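Local structure of alkaline serine protease (Pseudoalteromonas sp., 1Y9Z) at residues 289-292 / 293-297. The protein probably cleaves peptide bonds as a cold-adapted subtilisin-like serine protease with a beta-barrel domain inserted into its alpha/beta domain. Sequence-based numbering, arbitrary orientation.
Sequences YPEI and NSTKA
T295 reaches back to E291 in the first turn of helix 291-300, the beta-alpha-beta crossover between parallel strands 275-280 and 305-309 of the inserted barrel domain. T295 CB lies 3.4 Å from E291 O. Its hydroxyl branch sits beside the backbone N (chi1 -55°), and T295 OG1 donates to E291 O at 2.7 Å from above the carbonyl plane. That oxygen takes a weak bond from T295 N, at 3.3 Å. The methyl, CG2, runs anti to the backbone N, and the side chain packs on L322, I306 and V308. The E291 side chain, bent at chi2, crosses that of T295 at a slant and puts OE2 in a salt bridge with R281.

Just before the helix, P290 O accepts N293 N at 2.9 Å, closing the turn. In place of a direct bond from S294 N to P290 O, a water donates to P290 O and accepts from S294 N at 3.0 Å. The i to i+4 ladder opens with the weak E291 bond and tightens at K296 N to I292 O. I292 and K296 lie side by side, pointing the same way, with I292 CD1 4.2 Å from K296 CB, and the extended lysine reaches a salt bridge with D328.

The chemistry implies a hydrated first turn in which the threonine hydroxyl supplements a stretched main-chain bond, giving E291 O, in a buried residue, two donors from T295.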
loop_
_atom_site.group_PDB
_atom_site.type_symbol
_atom_site.label_atom_id
_atom_site.label_comp_id
_atom_site.label_asym_id
_atom_site.label_seq_id
_atom_site.Cartn_x
_atom_site.Cartn_y
_atom_site.Cartn_z
ATOM N N TYR A 289 0.067 -11.760 17.200
ATOM C CA TYR A 289 0.946 -11.902 16.042
ATOM C C TYR A 289 1.409 -13.358 15.967
ATOM O O TYR A 289 2.519 -13.691 16.382
ATOM C CB TYR A 289 2.140 -10.961 16.202
ATOM C CG TYR A 289 1.728 -9.511 16.333
ATOM C CD1 TYR A 289 1.352 -8.770 15.214
ATOM C CD2 TYR A 289 1.669 -8.891 17.581
ATOM C CE1 TYR A 289 0.925 -7.448 15.332
ATOM C CE2 TYR A 289 1.242 -7.570 17.712
ATOM C CZ TYR A 289 0.871 -6.854 16.583
ATOM O OH TYR A 289 0.436 -5.555 16.704
ATOM N N PRO A 290 0.555 -14.240 15.418
ATOM C CA PRO A 290 0.792 -15.679 15.261
ATOM C C PRO A 290 1.681 -16.173 14.119
ATOM O O PRO A 290 1.898 -17.378 13.996
ATOM C CB PRO A 290 -0.620 -16.229 15.133
ATOM C CG PRO A 290 -1.269 -15.184 14.288
ATOM C CD PRO A 290 -0.793 -13.888 14.932
ATOM N N GLU A 291 2.195 -15.272 13.290
ATOM C CA GLU A 291 3.029 -15.689 12.166
ATOM C C GLU A 291 4.141 -16.657 12.581
ATOM O O GLU A 291 4.465 -17.593 11.849
ATOM C CB GLU A 291 3.645 -14.466 11.478
ATOM C CG GLU A 291 4.180 -14.747 10.077
ATOM C CD GLU A 291 3.079 -15.085 9.082
ATOM O OE1 GLU A 291 3.390 -15.355 7.902
ATOM O OE2 GLU A 291 1.894 -15.080 9.477
ATOM N N ILE A 292 4.707 -16.433 13.762
ATOM C CA ILE A 292 5.794 -17.265 14.274
ATOM C C ILE A 292 5.443 -18.742 14.472
ATOM O O ILE A 292 6.319 -19.605 14.419
ATOM C CB ILE A 292 6.326 -16.699 15.617
ATOM C CG1 ILE A 292 7.561 -17.483 16.073
ATOM C CG2 ILE A 292 5.237 -16.763 16.679
ATOM C CD1 ILE A 292 8.746 -17.365 15.131
ATOM N N ASN A 293 4.169 -19.044 14.692
ATOM C CA ASN A 293 3.766 -20.430 14.911
ATOM C C ASN A 293 4.021 -21.357 13.726
ATOM O O ASN A 293 4.747 -22.343 13.857
ATOM C CB ASN A 293 2.297 -20.483 15.331
ATOM C CG ASN A 293 2.057 -19.790 16.656
ATOM O OD1 ASN A 293 2.751 -20.057 17.638
ATOM N ND2 ASN A 293 1.078 -18.896 16.692
ATOM N N SER A 294 3.432 -21.050 12.573
ATOM C CA SER A 294 3.638 -21.880 11.388
ATOM C C SER A 294 5.091 -21.794 10.937
ATOM O O SER A 294 5.684 -22.788 10.515
ATOM C CB SER A 294 2.725 -21.429 10.242
ATOM O OG SER A 294 1.369 -21.758 10.495
ATOM N N THR A 295 5.661 -20.598 11.032
ATOM C CA THR A 295 7.042 -20.372 10.625
ATOM C C THR A 295 8.019 -21.216 11.439
ATOM O O THR A 295 8.889 -21.881 10.875
ATOM C CB THR A 295 7.422 -18.886 10.775
ATOM O OG1 THR A 295 6.485 -18.081 10.049
ATOM C CG2 THR A 295 8.824 -18.632 10.229
ATOM N N LYS A 296 7.873 -21.192 12.761
ATOM C CA LYS A 296 8.762 -21.952 13.635
ATOM C C LYS A 296 8.586 -23.460 13.482
ATOM O O LYS A 296 9.547 -24.214 13.630
ATOM C CB LYS A 296 8.544 -21.550 15.096
ATOM C CG LYS A 296 9.522 -22.198 16.064
ATOM C CD LYS A 296 9.338 -21.665 17.475
ATOM C CE LYS A 296 10.333 -22.293 18.435
ATOM N NZ LYS A 296 10.188 -21.738 19.809
ATOM N N ALA A 297 7.365 -23.899 13.192
ATOM C CA ALA A 297 7.109 -25.325 13.011
ATOM C C ALA A 297 8.051 -25.834 11.927
ATOM O O ALA A 297 8.658 -26.899 12.053
ATOM C CB ALA A 297 5.661 -25.549 12.598
HETATM O O HOH W 1 1.215 -19.125 12.169
#